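Local coordinates for protein tricorn protease (Thermoplasma acidophilum, PDB 1K32) that is a serine protease that degrades peptides, probably products of the proteasome, with beta-propeller domains that appear to gate substrate passage to the active site, at residues Arg843-Arg848 against Pro1020-Ala1025; Lys928-Thr933 against Asp1027-Glu1032. All blocks are in the same frame, centred on the assembly; numbering follows the deposited sequence.

In the fold
Helix 1020-1032 serves both contacts with successive parts of its length. In contact 1 its N-terminal half lies beside the C-terminal end of helix 830-848; in contact 2 its C-terminal half lies on strand 928-933, in the middle of the parallel sheet of the protease domain. Each contact is buried on the sheet side and more open to solvent at its outer edge. Contact 1 combines a thin apolar floor with a partly exposed outer layer of tyrosine, aspartate and arginine. Contact 2 is mainly aliphatic, with lysine and glutamate at its margin. Arg848 of contact 1 reaches the helical segment of contact 2, and Ala1025 packs on Ile930 and Ile932.

Contact 1 (Arg843-Arg848 against Pro1020-Ala1025); sequences RYVHER and PQIDYA
Ile1022 packs against Tyr844 and Val845 where two helices meet side by side over the parallel sheet of the S41 protease domain, their axes 11.0 Å apart and crossing at -40°. The isoleucine divides its branches between the two partners. CG2 approaches the tyrosine ring obliquely, 3.8 Å from Tyr844 CE2, and the longer branch carries CD1 to 4.0 Å from Val845 CG2. Ile1022 and Val845 also touch Tyr855 of strand 853-857, so this inner layer joins both helices to the sheet.

One residue on, the chemistry turns polar. Asp1023 swings its carboxylate across to helix 830-848, where OD2 accepts a short hydrogen bond of 2.5 Å from Tyr844 OH through its syn lone pair. The oxygen lies at the ring edge, in the ring plane, while the carboxylate as a whole is turned 38° from that plane. In Tyr844 a chi1 of -177° puts CG opposite the backbone N, and from there the ring reaches across with OH at Asp1023.

The same Asp1023 oxygen takes a second neighbour. Arg848, extended from CG to NE, stacks its guanidinium on the carboxylate, and its stronger partner is Asp1027, one turn further along helix 1020-1032, which NH1 meets in a salt bridge. Against Asp1023 the attraction is one of charge alone, and it would probably favour the ionised carboxylate: Asp1023 OD2 sits over a guanidinium face but off its centre, 3.5 Å from Arg848 NE with no N-H directed at it.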
loop_
_atom_site.group_PDB
_atom_site.type_symbol
_atom_site.label_atom_id
_atom_site.label_comp_id
_atom_site.label_asym_id
_atom_site.label_seq_id
_atom_site.Cartn_x
_atom_site.Cartn_y
_atom_site.Cartn_z
ATOM N N ARG A 843 7.238 -61.104 3.658
ATOM C CA ARG A 843 6.114 -61.998 3.936
ATOM C C ARG A 843 6.561 -63.449 3.856
ATOM O O ARG A 843 6.189 -64.257 4.689
ATOM C CB ARG A 843 4.972 -61.774 2.952
ATOM C CG ARG A 843 4.162 -60.509 3.198
ATOM C CD ARG A 843 2.881 -60.527 2.359
ATOM N NE ARG A 843 3.182 -60.556 0.934
ATOM C CZ ARG A 843 3.588 -59.502 0.233
ATOM N NH1 ARG A 843 3.846 -59.630 -1.057
ATOM N NH2 ARG A 843 3.713 -58.316 0.815
ATOM N N TYR A 844 7.359 -63.764 2.843
ATOM C CA TYR A 844 7.866 -65.119 2.648
ATOM C C TYR A 844 8.624 -65.601 3.881
ATOM O O TYR A 844 8.452 -66.732 4.319
ATOM C CB TYR A 844 8.798 -65.162 1.435
ATOM C CG TYR A 844 9.317 -66.540 1.099
ATOM C CD1 TYR A 844 8.472 -67.510 0.539
ATOM C CD2 TYR A 844 10.651 -66.881 1.341
ATOM C CE1 TYR A 844 8.946 -68.789 0.228
ATOM C CE2 TYR A 844 11.140 -68.148 1.037
ATOM C CZ TYR A 844 10.283 -69.101 0.481
ATOM O OH TYR A 844 10.757 -70.358 0.189
ATOM N N VAL A 845 9.471 -64.748 4.444
ATOM C CA VAL A 845 10.231 -65.142 5.620
ATOM C C VAL A 845 9.326 -65.354 6.838
ATOM O O VAL A 845 9.526 -66.291 7.611
ATOM C CB VAL A 845 11.323 -64.093 5.969
ATOM C CG1 VAL A 845 11.957 -64.428 7.313
ATOM C CG2 VAL A 845 12.387 -64.081 4.895
ATOM N N HIS A 846 8.345 -64.476 7.023
ATOM C CA HIS A 846 7.426 -64.607 8.151
ATOM C C HIS A 846 6.707 -65.945 8.051
ATOM O O HIS A 846 6.656 -66.711 9.022
ATOM C CB HIS A 846 6.369 -63.500 8.159
ATOM C CG HIS A 846 6.904 -62.144 8.487
ATOM N ND1 HIS A 846 8.137 -61.949 9.074
ATOM C CD2 HIS A 846 6.370 -60.912 8.316
ATOM C CE1 HIS A 846 8.339 -60.657 9.245
ATOM N NE2 HIS A 846 7.282 -60.005 8.794
ATOM N N GLU A 847 6.157 -66.210 6.868
ATOM C CA GLU A 847 5.423 -67.442 6.608
ATOM C C GLU A 847 6.247 -68.717 6.757
ATOM O O GLU A 847 5.858 -69.612 7.498
ATOM C CB GLU A 847 4.813 -67.394 5.210
ATOM C CG GLU A 847 3.783 -66.297 5.037
ATOM C CD GLU A 847 3.519 -65.972 3.581
ATOM O OE1 GLU A 847 2.533 -65.246 3.317
ATOM O OE2 GLU A 847 4.298 -66.428 2.703
ATOM N N ARG A 848 7.377 -68.806 6.063
ATOM C CA ARG A 848 8.208 -70.009 6.139
ATOM C C ARG A 848 8.817 -70.230 7.525
ATOM O O ARG A 848 9.095 -71.365 7.897
ATOM C CB ARG A 848 9.324 -69.961 5.085
ATOM C CG ARG A 848 10.168 -71.253 4.954
ATOM C CD ARG A 848 11.265 -71.055 3.908
ATOM N NE ARG A 848 12.196 -72.178 3.773
ATOM C CZ ARG A 848 12.029 -73.215 2.951
ATOM N NH1 ARG A 848 12.943 -74.178 2.904
ATOM N NH2 ARG A 848 10.957 -73.296 2.169
ATOM N N PRO A 1020 17.292 -70.086 -3.504
ATOM C CA PRO A 1020 18.079 -70.940 -2.610
ATOM C C PRO A 1020 18.797 -70.195 -1.486
ATOM O O PRO A 1020 19.023 -70.742 -0.407
ATOM C CB PRO A 1020 19.051 -71.627 -3.564
ATOM C CG PRO A 1020 19.291 -70.588 -4.585
ATOM C CD PRO A 1020 17.893 -70.053 -4.849
ATOM N N GLN A 1021 19.133 -68.939 -1.734
ATOM C CA GLN A 1021 19.847 -68.167 -0.730
ATOM C C GLN A 1021 18.957 -67.773 0.448
ATOM O O GLN A 1021 19.335 -67.967 1.593
ATOM C CB GLN A 1021 20.496 -66.950 -1.398
ATOM C CG GLN A 1021 21.601 -67.375 -2.372
ATOM C CD GLN A 1021 22.061 -66.270 -3.298
ATOM O OE1 GLN A 1021 23.163 -66.329 -3.854
ATOM N NE2 GLN A 1021 21.217 -65.266 -3.488
ATOM N N ILE A 1022 17.769 -67.251 0.176
ATOM C CA ILE A 1022 16.877 -66.866 1.259
ATOM C C ILE A 1022 16.360 -68.104 2.001
ATOM O O ILE A 1022 16.183 -68.075 3.230
ATOM C CB ILE A 1022 15.699 -66.013 0.735
ATOM C CG1 ILE A 1022 15.154 -65.161 1.883
ATOM C CG2 ILE A 1022 14.621 -66.908 0.119
ATOM C CD1 ILE A 1022 14.328 -63.961 1.430
ATOM N N ASP A 1023 16.130 -69.190 1.264
ATOM C CA ASP A 1023 15.675 -70.438 1.876
ATOM C C ASP A 1023 16.723 -70.980 2.856
ATOM O O ASP A 1023 16.398 -71.380 3.969
ATOM C CB ASP A 1023 15.409 -71.495 0.806
ATOM C CG ASP A 1023 14.055 -71.340 0.161
ATOM O OD1 ASP A 1023 13.851 -71.921 -0.924
ATOM O OD2 ASP A 1023 13.197 -70.648 0.745
ATOM N N TYR A 1024 17.983 -71.006 2.433
ATOM C CA TYR A 1024 19.037 -71.498 3.311
ATOM C C TYR A 1024 19.137 -70.636 4.567
ATOM O O TYR A 1024 19.270 -71.162 5.671
ATOM C CB TYR A 1024 20.395 -71.501 2.606
ATOM C CG TYR A 1024 21.478 -72.122 3.458
ATOM C CD1 TYR A 1024 21.661 -73.506 3.487
ATOM C CD2 TYR A 1024 22.279 -71.333 4.290
ATOM C CE1 TYR A 1024 22.614 -74.089 4.321
ATOM C CE2 TYR A 1024 23.228 -71.907 5.131
ATOM C CZ TYR A 1024 23.390 -73.284 5.141
ATOM O OH TYR A 1024 24.327 -73.859 5.978
ATOM N N ALA A 1025 19.087 -69.317 4.393
ATOM C CA ALA A 1025 19.180 -68.384 5.517
ATOM C C ALA A 1025 18.046 -68.637 6.500
ATOM O O ALA A 1025 18.251 -68.621 7.712
ATOM C CB ALA A 1025 19.137 -66.925 5.018
#

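Contact 2 (Lys928-Thr933 against Asp1027-Glu1032)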
loop_
_atom_site.group_PDB
_atom_site.type_symbol
_atom_site.label_atom_id
_atom_site.label_comp_id
_atom_site.label_asym_id
_atom_site.label_seq_id
_atom_site.Cartn_x
_atom_site.Cartn_y
_atom_site.Cartn_z
ATOM N N LYS A 928 19.090 -64.105 17.163
ATOM C CA LYS A 928 20.114 -64.497 16.207
ATOM C C LYS A 928 19.992 -63.779 14.872
ATOM O O LYS A 928 18.900 -63.569 14.359
ATOM C CB LYS A 928 20.053 -66.010 15.974
ATOM C CG LYS A 928 20.309 -66.847 17.220
ATOM C CD LYS A 928 21.712 -66.602 17.745
ATOM C CE LYS A 928 21.970 -67.339 19.049
ATOM N NZ LYS A 928 23.362 -67.079 19.530
ATOM N N ILE A 929 21.132 -63.431 14.300
ATOM C CA ILE A 929 21.145 -62.740 13.031
ATOM C C ILE A 929 21.884 -63.557 11.982
ATOM O O ILE A 929 22.787 -64.328 12.301
ATOM C CB ILE A 929 21.849 -61.384 13.157
ATOM C CG1 ILE A 929 21.275 -60.610 14.349
ATOM C CG2 ILE A 929 21.661 -60.591 11.872
ATOM C CD1 ILE A 929 22.004 -59.319 14.643
ATOM N N ILE A 930 21.480 -63.382 10.732
ATOM C CA ILE A 930 22.112 -64.056 9.612
ATOM C C ILE A 930 22.103 -63.075 8.449
ATOM O O ILE A 930 21.125 -62.361 8.238
ATOM C CB ILE A 930 21.360 -65.366 9.231
ATOM C CG1 ILE A 930 22.253 -66.217 8.331
ATOM C CG2 ILE A 930 20.029 -65.051 8.547
ATOM C CD1 ILE A 930 22.025 -67.718 8.503
ATOM N N ALA A 931 23.207 -63.019 7.711
ATOM C CA ALA A 931 23.300 -62.096 6.599
ATOM C C ALA A 931 23.377 -62.794 5.254
ATOM O O ALA A 931 23.934 -63.885 5.127
ATOM C CB ALA A 931 24.513 -61.172 6.781
ATOM N N ILE A 932 22.777 -62.159 4.257
ATOM C CA ILE A 932 22.802 -62.674 2.901
ATOM C C ILE A 932 23.463 -61.646 1.993
ATOM O O ILE A 932 23.044 -60.479 1.952
ATOM C CB ILE A 932 21.394 -62.952 2.331
ATOM C CG1 ILE A 932 20.580 -63.813 3.297
ATOM C CG2 ILE A 932 21.534 -63.722 1.026
ATOM C CD1 ILE A 932 19.169 -64.118 2.796
ATOM N N THR A 933 24.487 -62.083 1.263
ATOM C CA THR A 933 25.206 -61.212 0.336
ATOM C C THR A 933 25.446 -61.937 -0.995
ATOM O O THR A 933 25.385 -63.170 -1.048
ATOM C CB THR A 933 26.578 -60.785 0.933
ATOM O OG1 THR A 933 27.079 -59.668 0.204
ATOM C CG2 THR A 933 27.606 -61.937 0.846
ATOM N N ASP A 1027 16.254 -71.499 6.825
ATOM C CA ASP A 1027 16.458 -72.807 7.434
ATOM C C ASP A 1027 17.594 -72.804 8.448
ATOM O O ASP A 1027 17.501 -73.451 9.496
ATOM C CB ASP A 1027 16.720 -73.840 6.345
ATOM C CG ASP A 1027 15.519 -74.047 5.443
ATOM O OD1 ASP A 1027 15.691 -74.553 4.311
ATOM O OD2 ASP A 1027 14.395 -73.709 5.872
ATOM N N ALA A 1028 18.658 -72.064 8.147
ATOM C CA ALA A 1028 19.807 -71.995 9.039
ATOM C C ALA A 1028 19.413 -71.372 10.372
ATOM O O ALA A 1028 19.812 -71.852 11.433
ATOM C CB ALA A 1028 20.943 -71.191 8.388
ATOM N N LEU A 1029 18.628 -70.303 10.318
ATOM C CA LEU A 1029 18.188 -69.645 11.540
ATOM C C LEU A 1029 17.206 -70.514 12.315
ATOM O O LEU A 1029 17.267 -70.574 13.544
ATOM C CB LEU A 1029 17.553 -68.286 11.235
ATOM C CG LEU A 1029 18.531 -67.108 11.147
ATOM C CD1 LEU A 1029 17.757 -65.829 10.893
ATOM C CD2 LEU A 1029 19.326 -66.988 12.442
ATOM N N ILE A 1030 16.296 -71.178 11.605
ATOM C CA ILE A 1030 15.330 -72.052 12.266
ATOM C C ILE A 1030 16.095 -73.098 13.083
ATOM O O ILE A 1030 15.713 -73.424 14.213
ATOM C CB ILE A 1030 14.418 -72.761 11.240
ATOM C CG1 ILE A 1030 13.510 -71.734 10.566
ATOM C CG2 ILE A 1030 13.565 -73.821 11.930
ATOM C CD1 ILE A 1030 12.600 -72.327 9.503
ATOM N N GLU A 1031 17.188 -73.604 12.509
ATOM C CA GLU A 1031 18.023 -74.596 13.185
ATOM C C GLU A 1031 18.690 -73.980 14.411
ATOM O O GLU A 1031 18.574 -74.502 15.517
ATOM C CB GLU A 1031 19.091 -75.135 12.224
ATOM N N GLU A 1032 19.394 -72.870 14.213
ATOM C CA GLU A 1032 20.068 -72.193 15.316
ATOM C C GLU A 1032 19.081 -71.844 16.423
ATOM O O GLU A 1032 19.421 -71.893 17.603
ATOM C CB GLU A 1032 20.746 -70.916 14.822
ATOM C CG GLU A 1032 21.910 -71.163 13.890
ATOM C CD GLU A 1032 22.622 -69.882 13.506
ATOM O OE1 GLU A 1032 22.977 -69.111 14.426
ATOM O OE2 GLU A 1032 22.832 -69.652 12.292
HETATM O O HOH W 1 23.864 -66.511 11.945
#
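Leu1029 and Ile930 lie alongside one another, pointing opposite ways, and their contact is the centre of this helix-on-strand packing. It is tight: Leu1029 CD1 comes to 3.4 Å from Ile930 CG2, closer than usual for two carbons, while Leu1029 CG lies 3.8 Å from Ile930 CB. A chi1 of -165° turns the CG1 arm of Ile930 away from its own backbone N, and CD1 ends 3.6 Å from Ala1028 CB. Leu1029 CD2 turns to Lys928, meeting its CB at 3.7 Å. Shortening Leu1029 to an alanine would probably leave Ile930 CG2 and Lys928 CB without their apolar cover and open a gap between helix and strand.

Beyond CB, Lys928 bends at chi2 and leads away; its NZ stays 5.5 Å from Glu1032 OE1, too far for a salt bridge. At this margin a water donates to Ile929 O and, weakly, to Glu1032 OE2.

Ile930 and Leu1029 also share Ile883 of strand 881-885. With helix 1020-1032 running nearly antiparallel to the strand, at 162°, and Phe948 of helix 940-950 packed on Ile929 and Ala931 behind it, the arrangement is that of a layered alpha/beta core, consistent with the ClpP/crotonase-like fold of S41 peptidases.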